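Local structure of structural polyprotein, VP1 (Israeli acute paralysis virus, 5CDD) at residues R47-N52 / Q178-A183; C108-F113 / H131-V136; M115-S120 / D165-Y170. The protein probably serves as a structural building block of the viral capsid, forming the VP1 part of the structural polyprotein. One frame throughout, in Å; residues are numbered along the deposited sequence.

Interaction 1. Residues R47-N52 / Q178-A183; sequences RTITDN and QIVARA
Ile49 meets the guanidinium of Arg182 obliquely, its CG2 lying 3.6 Å from Arg182 NE and also resting against Arg182 CG. The two side chains run at about a right angle: the arginine is extended from CG to NE, and the isoleucine lies across its stem. The charged end itself is held by aspartates outside the contact, with NE in a salt bridge to Asp76 and NH2 in another to Asp71. The other branch of Ile49 turns to Val180. Ile49 CG1 sits between the backbone N and the carbonyl carbon (chi1 56°), and Ile49 CD1 reaches Val180 CG1 at 3.7 Å.

Ile49 and Thr50 both face Val180, which makes this a classic beta bulge and shifts the register by one. The Ile49 N-H bonds to Val180 O at 2.8 Å, while Val180 N bonds to Thr50 O at 2.9 Å, so one residue is gripped through both its N-H and its C=O. Before the bulge, Arg182 N donates to Arg47 O at 3.1 Å, and the return bond from Arg47 N is weak. The antiparallel pair belongs to a sheet of the jelly-roll sandwich expected of a CRPV-like capsid protein, with strand 87-98 along the other edge of 176-184. Thr50 CG2 packs on Val180 CB at 3.4 Å. On the face of Thr48 and Ala181, Thr48 CG2 lies beside Ile179 CG2, the two side chains pointing the same way. Past Thr50 the chain turns, and Ile179 CG1 lies 3.5 Å from the carbonyl oxygen of Asp51, whose OD2 forms a salt bridge with Arg75.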
loop_
_atom_site.group_PDB
_atom_site.type_symbol
_atom_site.label_atom_id
_atom_site.label_comp_id
_atom_site.label_asym_id
_atom_site.label_seq_id
_atom_site.Cartn_x
_atom_site.Cartn_y
_atom_site.Cartn_z
ATOM N N ARG A 47 36.137 2.867 -14.275
ATOM C CA ARG A 47 36.990 3.444 -15.306
ATOM C C ARG A 47 37.932 2.358 -15.804
ATOM O O ARG A 47 38.384 1.519 -15.023
ATOM C CB ARG A 47 37.785 4.618 -14.734
ATOM C CG ARG A 47 36.952 5.870 -14.495
ATOM C CD ARG A 47 36.563 6.518 -15.810
ATOM N NE ARG A 47 35.836 7.771 -15.627
ATOM C CZ ARG A 47 34.545 7.856 -15.315
ATOM N NH1 ARG A 47 33.824 6.755 -15.151
ATOM N NH2 ARG A 47 33.973 9.046 -15.177
ATOM N N THR A 48 38.221 2.363 -17.101
ATOM C CA THR A 48 39.103 1.350 -17.670
ATOM C C THR A 48 40.547 1.564 -17.240
ATOM O O THR A 48 41.009 2.699 -17.127
ATOM C CB THR A 48 39.044 1.339 -19.218
ATOM O OG1 THR A 48 39.507 2.593 -19.731
ATOM C CG2 THR A 48 37.622 1.102 -19.693
ATOM N N ILE A 49 41.250 0.465 -16.985
ATOM C CA ILE A 49 42.650 0.526 -16.590
ATOM C C ILE A 49 43.499 -0.103 -17.681
ATOM O O ILE A 49 44.718 0.011 -17.675
ATOM C CB ILE A 49 42.896 -0.215 -15.263
ATOM C CG1 ILE A 49 42.410 -1.665 -15.368
ATOM C CG2 ILE A 49 42.187 0.508 -14.143
ATOM C CD1 ILE A 49 42.625 -2.498 -14.111
ATOM N N THR A 50 42.835 -0.771 -18.617
ATOM C CA THR A 50 43.500 -1.413 -19.743
ATOM C C THR A 50 42.460 -1.777 -20.790
ATOM O O THR A 50 41.482 -2.458 -20.491
ATOM C CB THR A 50 44.256 -2.700 -19.324
ATOM O OG1 THR A 50 44.919 -3.256 -20.467
ATOM C CG2 THR A 50 43.296 -3.735 -18.768
ATOM N N ASP A 51 42.659 -1.307 -22.016
ATOM C CA ASP A 51 41.718 -1.604 -23.085
ATOM C C ASP A 51 42.015 -2.970 -23.680
ATOM O O ASP A 51 41.358 -3.398 -24.625
ATOM C CB ASP A 51 41.796 -0.535 -24.178
ATOM C CG ASP A 51 41.423 0.848 -23.669
ATOM O OD1 ASP A 51 40.237 1.066 -23.333
ATOM O OD2 ASP A 51 42.317 1.719 -23.606
ATOM N N ASN A 52 43.010 -3.659 -23.128
ATOM C CA ASN A 52 43.361 -4.974 -23.644
ATOM C C ASN A 52 44.246 -5.781 -22.702
ATOM O O ASN A 52 45.448 -5.537 -22.605
ATOM C CB ASN A 52 44.060 -4.832 -24.997
ATOM C CG ASN A 52 44.035 -6.116 -25.799
ATOM O OD1 ASN A 52 42.966 -6.631 -26.122
ATOM N ND2 ASN A 52 45.210 -6.637 -26.128
ATOM N N GLN A 178 40.506 -9.018 -22.798
ATOM C CA GLN A 178 39.380 -8.197 -22.375
ATOM C C GLN A 178 39.734 -6.787 -21.938
ATOM O O GLN A 178 40.890 -6.475 -21.647
ATOM C CB GLN A 178 38.629 -8.878 -21.226
ATOM C CG GLN A 178 38.682 -10.395 -21.243
ATOM C CD GLN A 178 39.860 -10.948 -20.460
ATOM O OE1 GLN A 178 40.986 -10.465 -20.573
ATOM N NE2 GLN A 178 39.601 -11.976 -19.668
ATOM N N ILE A 179 38.712 -5.939 -21.905
ATOM C CA ILE A 179 38.862 -4.563 -21.460
ATOM C C ILE A 179 38.579 -4.633 -19.966
ATOM O O ILE A 179 37.517 -5.097 -19.552
ATOM C CB ILE A 179 37.828 -3.635 -22.123
ATOM C CG1 ILE A 179 37.977 -3.684 -23.647
ATOM C CG2 ILE A 179 38.019 -2.217 -21.620
ATOM C CD1 ILE A 179 36.907 -2.922 -24.398
ATOM N N VAL A 180 39.532 -4.190 -19.158
ATOM C CA VAL A 180 39.357 -4.239 -17.717
ATOM C C VAL A 180 39.055 -2.872 -17.112
ATOM O O VAL A 180 39.774 -1.899 -17.345
ATOM C CB VAL A 180 40.610 -4.826 -17.032
ATOM C CG1 VAL A 180 40.358 -5.002 -15.546
ATOM C CG2 VAL A 180 40.978 -6.153 -17.673
ATOM N N ALA A 181 37.976 -2.812 -16.340
ATOM C CA ALA A 181 37.561 -1.585 -15.673
ATOM C C ALA A 181 37.358 -1.916 -14.200
ATOM O O ALA A 181 36.802 -2.962 -13.870
ATOM C CB ALA A 181 36.266 -1.073 -16.278
ATOM N N ARG A 182 37.813 -1.036 -13.314
ATOM C CA ARG A 182 37.666 -1.284 -11.886
ATOM C C ARG A 182 37.115 -0.097 -11.108
ATOM O O ARG A 182 36.917 0.991 -11.648
ATOM C CB ARG A 182 39.008 -1.688 -11.273
ATOM C CG ARG A 182 40.038 -0.576 -11.274
ATOM C CD ARG A 182 41.272 -0.967 -10.488
ATOM N NE ARG A 182 42.288 0.079 -10.536
ATOM C CZ ARG A 182 43.463 0.012 -9.920
ATOM N NH1 ARG A 182 43.776 -1.056 -9.198
ATOM N NH2 ARG A 182 44.328 1.014 -10.031
ATOM N N ALA A 183 36.880 -0.339 -9.824
ATOM C CA ALA A 183 36.362 0.658 -8.895
ATOM C C ALA A 183 36.370 -0.014 -7.532
ATOM O O ALA A 183 36.638 -1.211 -7.432
ATOM C CB ALA A 183 34.942 1.054 -9.277
#

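Interaction 2. Residues C108-F113 / H131-V136; sequences CYIRSF and HITYPV
Strands 110-113 and 131-133 run antiparallel, their axes 4.8 Å apart at closest approach and 166° between directions, with hydrogen-bonded pairs at Ile110-Thr133 and Ser112-His131 and the non-hydrogen-bonded pair Arg111-Ile132 between them. Ile110 N donates to Thr133 O at 2.8 Å and Thr133 N returns a bond to Ile110 O; Ser112 and His131 exchange a second pair of bonds.

On the face of Arg111 and Ile132, the arginine stem bends, with chi2 at -82° placing CD 3.5 Å from Ile132 CB. Beyond that bend Phe113 CZ lies over one face of the Arg111 guanidinium, toward its rim, while Arg111 NH2 sits in the plane of the phenyl ring at its edge. Ile132 is extended and touches Arg111 CD through its own CD1. Ile132 CD1 also lies 4.0 Å from Tyr109 CD1. Tyr109 also packs through CB, which stands over one face of the Tyr134 ring, 4.1 Å from its centroid, in a CH-pi contact.

This pair forms one margin of a four-stranded antiparallel sheet, consistent with the jelly-roll sandwich of picorna-like capsid proteins, with strand 166-172 on the far side of 110-116. Within this chain 131-133 is an outermost strand. Its surroundings include other subunits: Tyr134 OH bonds to Asn98 O of another copy of this protein, and Ile132 packs on Phe97 of that copy.

On the opposite face, Thr133 OG1 approaches Ile110 CB, and Ser112 OG lies 3.5 Å from His131 CB. Where the strands end, the Pro135 ring closes the contact: its CG touches both Ile110 CG1 at 3.8 Å and Cys108 SG, and its CD rests against Cys108 O.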
loop_
_atom_site.group_PDB
_atom_site.type_symbol
_atom_site.label_atom_id
_atom_site.label_comp_id
_atom_site.label_asym_id
_atom_site.label_seq_id
_atom_site.Cartn_x
_atom_site.Cartn_y
_atom_site.Cartn_z
ATOM N N CYS A 108 33.770 -21.228 -23.989
ATOM C CA CYS A 108 34.562 -20.337 -23.159
ATOM C C CYS A 108 33.818 -19.866 -21.918
ATOM O O CYS A 108 32.669 -19.430 -21.998
ATOM C CB CYS A 108 34.996 -19.124 -23.982
ATOM S SG CYS A 108 35.878 -17.870 -23.038
ATOM N N TYR A 109 34.481 -19.962 -20.770
ATOM C CA TYR A 109 33.895 -19.523 -19.513
ATOM C C TYR A 109 34.954 -18.817 -18.675
ATOM O O TYR A 109 36.149 -19.075 -18.822
ATOM C CB TYR A 109 33.302 -20.713 -18.746
ATOM C CG TYR A 109 34.310 -21.702 -18.207
ATOM C CD1 TYR A 109 35.077 -21.405 -17.081
ATOM C CD2 TYR A 109 34.494 -22.941 -18.819
ATOM C CE1 TYR A 109 36.000 -22.316 -16.575
ATOM C CE2 TYR A 109 35.416 -23.860 -18.323
ATOM C CZ TYR A 109 36.164 -23.541 -17.200
ATOM O OH TYR A 109 37.074 -24.444 -16.702
ATOM N N ILE A 110 34.507 -17.919 -17.804
ATOM C CA ILE A 110 35.410 -17.159 -16.948
ATOM C C ILE A 110 35.130 -17.444 -15.476
ATOM O O ILE A 110 33.994 -17.340 -15.024
ATOM C CB ILE A 110 35.249 -15.641 -17.182
ATOM C CG1 ILE A 110 35.382 -15.314 -18.674
ATOM C CG2 ILE A 110 36.278 -14.883 -16.365
ATOM C CD1 ILE A 110 36.738 -15.611 -19.264
ATOM N N ARG A 111 36.175 -17.801 -14.738
ATOM C CA ARG A 111 36.062 -18.094 -13.311
ATOM C C ARG A 111 36.920 -17.105 -12.529
ATOM O O ARG A 111 38.024 -16.762 -12.950
ATOM C CB ARG A 111 36.556 -19.513 -13.011
ATOM C CG ARG A 111 35.742 -20.638 -13.629
ATOM C CD ARG A 111 34.506 -20.958 -12.801
ATOM N NE ARG A 111 34.816 -21.544 -11.493
ATOM C CZ ARG A 111 35.379 -22.737 -11.309
ATOM N NH1 ARG A 111 35.711 -23.491 -12.348
ATOM N NH2 ARG A 111 35.593 -23.188 -10.079
ATOM N N SER A 112 36.412 -16.641 -11.393
ATOM C CA SER A 112 37.161 -15.716 -10.551
ATOM C C SER A 112 37.114 -16.217 -9.110
ATOM O O SER A 112 36.067 -16.643 -8.625
ATOM C CB SER A 112 36.585 -14.298 -10.649
ATOM O OG SER A 112 35.211 -14.268 -10.313
ATOM N N PHE A 113 38.258 -16.177 -8.438
ATOM C CA PHE A 113 38.362 -16.646 -7.062
ATOM C C PHE A 113 39.009 -15.585 -6.183
ATOM O O PHE A 113 39.350 -14.497 -6.643
ATOM C CB PHE A 113 39.233 -17.905 -6.999
ATOM C CG PHE A 113 38.836 -18.977 -7.971
ATOM C CD1 PHE A 113 37.907 -19.950 -7.618
ATOM C CD2 PHE A 113 39.396 -19.015 -9.243
ATOM C CE1 PHE A 113 37.544 -20.950 -8.519
ATOM C CE2 PHE A 113 39.040 -20.007 -10.151
ATOM C CZ PHE A 113 38.111 -20.977 -9.788
ATOM N N HIS A 131 32.832 -16.975 -8.836
ATOM C CA HIS A 131 31.858 -16.520 -9.822
ATOM C C HIS A 131 32.270 -17.052 -11.191
ATOM O O HIS A 131 33.458 -17.237 -11.458
ATOM C CB HIS A 131 31.805 -14.993 -9.871
ATOM C CG HIS A 131 30.781 -14.459 -10.825
ATOM N ND1 HIS A 131 30.908 -13.234 -11.445
ATOM C CD2 HIS A 131 29.614 -14.984 -11.267
ATOM C CE1 HIS A 131 29.864 -13.029 -12.230
ATOM N NE2 HIS A 131 29.065 -14.077 -12.139
ATOM N N ILE A 132 31.292 -17.292 -12.060
ATOM C CA ILE A 132 31.567 -17.804 -13.397
ATOM C C ILE A 132 30.582 -17.269 -14.431
ATOM O O ILE A 132 29.380 -17.204 -14.175
ATOM C CB ILE A 132 31.515 -19.351 -13.418
ATOM C CG1 ILE A 132 31.644 -19.865 -14.856
ATOM C CG2 ILE A 132 30.219 -19.832 -12.795
ATOM C CD1 ILE A 132 31.633 -21.372 -14.973
ATOM N N THR A 133 31.098 -16.887 -15.597
ATOM C CA THR A 133 30.261 -16.369 -16.676
ATOM C C THR A 133 30.669 -16.980 -18.012
ATOM O O THR A 133 31.762 -17.530 -18.144
ATOM C CB THR A 133 30.367 -14.831 -16.800
ATOM O OG1 THR A 133 31.690 -14.468 -17.217
ATOM C CG2 THR A 133 30.058 -14.168 -15.467
ATOM N N TYR A 134 29.779 -16.891 -18.994
ATOM C CA TYR A 134 30.047 -17.417 -20.326
ATOM C C TYR A 134 29.957 -16.266 -21.318
ATOM O O TYR A 134 28.864 -15.840 -21.689
ATOM C CB TYR A 134 29.035 -18.503 -20.688
ATOM C CG TYR A 134 29.122 -19.733 -19.811
ATOM C CD1 TYR A 134 28.624 -19.722 -18.507
ATOM C CD2 TYR A 134 29.719 -20.905 -20.280
ATOM C CE1 TYR A 134 28.717 -20.850 -17.690
ATOM C CE2 TYR A 134 29.818 -22.038 -19.472
ATOM C CZ TYR A 134 29.315 -22.003 -18.179
ATOM O OH TYR A 134 29.413 -23.118 -17.377
ATOM N N PRO A 135 31.114 -15.747 -21.760
ATOM C CA PRO A 135 31.216 -14.634 -22.708
ATOM C C PRO A 135 30.285 -14.706 -23.914
ATOM O O PRO A 135 29.908 -13.676 -24.473
ATOM C CB PRO A 135 32.685 -14.665 -23.106
ATOM C CG PRO A 135 33.347 -15.109 -21.845
ATOM C CD PRO A 135 32.455 -16.251 -21.414
ATOM N N VAL A 136 29.911 -15.915 -24.316
ATOM C CA VAL A 136 29.032 -16.070 -25.466
ATOM C C VAL A 136 27.639 -15.508 -25.196
ATOM O O VAL A 136 26.970 -15.032 -26.114
ATOM C CB VAL A 136 28.912 -17.548 -25.885
ATOM C CG1 VAL A 136 28.178 -18.342 -24.816
ATOM C CG2 VAL A 136 28.200 -17.648 -27.218
#

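Interaction 3. Residues M115-S120 / D165-Y170; sequences MPRNYS and DSSLMY
Arg117 reaches across to Asp165 with nearly its whole side chain. CB starts 3.4 Å from the carbonyl oxygen Asp165 O, with CG anti to the backbone N (chi1 -173°) and CD then lying 3.4 Å from Asp165 OD1. A bend at chi3 (-64°) places NE for a salt bridge with Asp165 OD2 at 2.8 Å. That bond is almost straight (176°) and lies in the guanidinium plane; OD2 is met on its syn side, somewhat out of the carboxylate plane. At the tip, Ser167 CB lies over one face of the guanidinium, toward its rim, and NH1 is 3.8 Å from Ser167 OG.

The backbone of Arg117 joins in as well, its N donating to Asp165 O at 2.9 Å. Two residues earlier, Met115 and Ser167 form an antiparallel hydrogen-bonded pair. Met115 N bonds to Ser167 O from above the carbonyl plane, and the reverse bond is weak. The Met115 side chain, bent at chi2 and chi3, meets Met169 at about a right angle, Met115 CE touching Met169 SD at 3.7 Å.

Strand 110-116 ends here: a type II turn from Pro116 to Tyr119 leads the chain away from strand 166-172, its neighbour in a sheet consistent with a jelly-roll capsid domain. Pro116 CB rests over the centre of the Tyr119 ring.

Asp165 OD2 also accepts a bond from Tyr88 OH, so two donors grip one buried oxygen. Each partner also has a like charge close by, Asp161 by Asp165 OD1 and Arg92 by Arg117 NH2, and the attraction between the pair probably offsets part of that repulsion.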
loop_
_atom_site.group_PDB
_atom_site.type_symbol
_atom_site.label_atom_id
_atom_site.label_comp_id
_atom_site.label_asym_id
_atom_site.label_seq_id
_atom_site.Cartn_x
_atom_site.Cartn_y
_atom_site.Cartn_z
ATOM N N MET A 115 42.107 -14.753 -3.216
ATOM C CA MET A 115 43.464 -15.175 -2.924
ATOM C C MET A 115 44.181 -14.054 -2.198
ATOM O O MET A 115 44.028 -12.885 -2.536
ATOM C CB MET A 115 44.202 -15.551 -4.210
ATOM C CG MET A 115 44.581 -14.390 -5.086
ATOM S SD MET A 115 46.366 -14.371 -5.237
ATOM C CE MET A 115 46.638 -15.812 -6.275
ATOM N N PRO A 116 44.959 -14.401 -1.164
ATOM C CA PRO A 116 45.705 -13.423 -0.374
ATOM C C PRO A 116 46.505 -12.493 -1.271
ATOM O O PRO A 116 47.188 -12.937 -2.189
ATOM C CB PRO A 116 46.594 -14.302 0.492
ATOM C CG PRO A 116 45.736 -15.516 0.718
ATOM C CD PRO A 116 45.202 -15.768 -0.672
ATOM N N ARG A 117 46.417 -11.200 -0.998
ATOM C CA ARG A 117 47.124 -10.212 -1.790
ATOM C C ARG A 117 48.611 -10.528 -1.885
ATOM O O ARG A 117 49.265 -10.806 -0.882
ATOM C CB ARG A 117 46.921 -8.822 -1.193
ATOM C CG ARG A 117 47.486 -7.696 -2.032
ATOM C CD ARG A 117 46.966 -6.363 -1.539
ATOM N NE ARG A 117 45.523 -6.265 -1.712
ATOM C CZ ARG A 117 44.918 -6.252 -2.895
ATOM N NH1 ARG A 117 45.637 -6.327 -4.006
ATOM N NH2 ARG A 117 43.596 -6.167 -2.971
ATOM N N ASN A 118 49.126 -10.496 -3.110
ATOM C CA ASN A 118 50.530 -10.756 -3.400
ATOM C C ASN A 118 50.977 -12.207 -3.293
ATOM O O ASN A 118 52.169 -12.485 -3.173
ATOM C CB ASN A 118 51.423 -9.873 -2.533
ATOM C CG ASN A 118 51.245 -8.402 -2.837
ATOM O OD1 ASN A 118 51.349 -7.974 -3.989
ATOM N ND2 ASN A 118 50.972 -7.616 -1.805
ATOM N N TYR A 119 50.021 -13.127 -3.330
ATOM C CA TYR A 119 50.329 -14.552 -3.297
ATOM C C TYR A 119 50.416 -14.952 -4.765
ATOM O O TYR A 119 49.894 -14.247 -5.631
ATOM C CB TYR A 119 49.192 -15.335 -2.639
ATOM C CG TYR A 119 49.398 -15.690 -1.183
ATOM C CD1 TYR A 119 49.835 -14.739 -0.259
ATOM C CD2 TYR A 119 49.094 -16.970 -0.715
ATOM C CE1 TYR A 119 49.961 -15.055 1.099
ATOM C CE2 TYR A 119 49.215 -17.297 0.636
ATOM C CZ TYR A 119 49.646 -16.337 1.537
ATOM O OH TYR A 119 49.747 -16.662 2.874
ATOM N N SER A 120 51.079 -16.064 -5.059
ATOM C CA SER A 120 51.172 -16.513 -6.443
ATOM C C SER A 120 50.141 -17.613 -6.663
ATOM O O SER A 120 49.837 -18.385 -5.755
ATOM C CB SER A 120 52.579 -17.022 -6.761
ATOM O OG SER A 120 52.962 -18.060 -5.882
ATOM N N ASP A 165 45.395 -8.946 3.347
ATOM C CA ASP A 165 44.013 -8.818 2.917
ATOM C C ASP A 165 43.794 -9.664 1.668
ATOM O O ASP A 165 44.746 -10.175 1.074
ATOM C CB ASP A 165 43.681 -7.348 2.641
ATOM C CG ASP A 165 44.572 -6.735 1.580
ATOM O OD1 ASP A 165 45.806 -6.905 1.664
ATOM O OD2 ASP A 165 44.036 -6.075 0.666
ATOM N N SER A 166 42.532 -9.808 1.278
ATOM C CA SER A 166 42.160 -10.604 0.113
ATOM C C SER A 166 42.320 -9.885 -1.219
ATOM O O SER A 166 42.307 -8.658 -1.289
ATOM C CB SER A 166 40.716 -11.087 0.265
ATOM O OG SER A 166 39.854 -9.992 0.549
ATOM N N SER A 167 42.475 -10.674 -2.274
ATOM C CA SER A 167 42.642 -10.152 -3.621
ATOM C C SER A 167 41.881 -11.054 -4.590
ATOM O O SER A 167 41.300 -12.060 -4.185
ATOM C CB SER A 167 44.130 -10.105 -3.986
ATOM O OG SER A 167 44.321 -9.604 -5.296
ATOM N N LEU A 168 41.881 -10.692 -5.867
ATOM C CA LEU A 168 41.181 -11.478 -6.874
ATOM C C LEU A 168 42.123 -12.330 -7.725
ATOM O O LEU A 168 43.280 -11.969 -7.954
ATOM C CB LEU A 168 40.382 -10.550 -7.793
ATOM C CG LEU A 168 39.526 -11.222 -8.867
ATOM C CD1 LEU A 168 38.289 -11.809 -8.212
ATOM C CD2 LEU A 168 39.131 -10.211 -9.929
ATOM N N MET A 169 41.616 -13.469 -8.182
ATOM C CA MET A 169 42.378 -14.364 -9.040
ATOM C C MET A 169 41.512 -14.686 -10.252
ATOM O O MET A 169 40.391 -15.168 -10.115
ATOM C CB MET A 169 42.749 -15.647 -8.303
ATOM C CG MET A 169 43.567 -16.596 -9.156
ATOM S SD MET A 169 44.273 -17.940 -8.213
ATOM C CE MET A 169 42.872 -19.064 -8.109
ATOM N N TYR A 170 42.047 -14.419 -11.437
ATOM C CA TYR A 170 41.329 -14.629 -12.688
ATOM C C TYR A 170 41.643 -15.970 -13.347
ATOM O O TYR A 170 42.736 -16.508 -13.191
ATOM C CB TYR A 170 41.684 -13.497 -13.647
ATOM C CG TYR A 170 40.673 -13.258 -14.733
ATOM C CD1 TYR A 170 39.425 -12.719 -14.435
ATOM C CD2 TYR A 170 40.970 -13.549 -16.062
ATOM C CE1 TYR A 170 38.494 -12.471 -15.436
ATOM C CE2 TYR A 170 40.048 -13.307 -17.073
ATOM C CZ TYR A 170 38.811 -12.766 -16.753
ATOM O OH TYR A 170 37.890 -12.518 -17.745
#

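From the N terminus, residues 47-52 come first and find their partner only at 178-183, so interaction 1 closes a long loop that encloses the other two contacts. Inside it, 108-113 pairs with 131-136 and 115-120 with 165-170; their segments alternate, so interactions 2 and 3 cross. Both use strand 110-116, which is flanked by 131-133 and 166-172 in one sheet. Interaction 1 belongs to the other sheet, reached as strand 166-172 is followed by 176-184. Centres lie about 17 to 18 Å apart. Between copies, Arg111 of interaction 2 packs on Ile179 of interaction 1 in a neighbouring subunit.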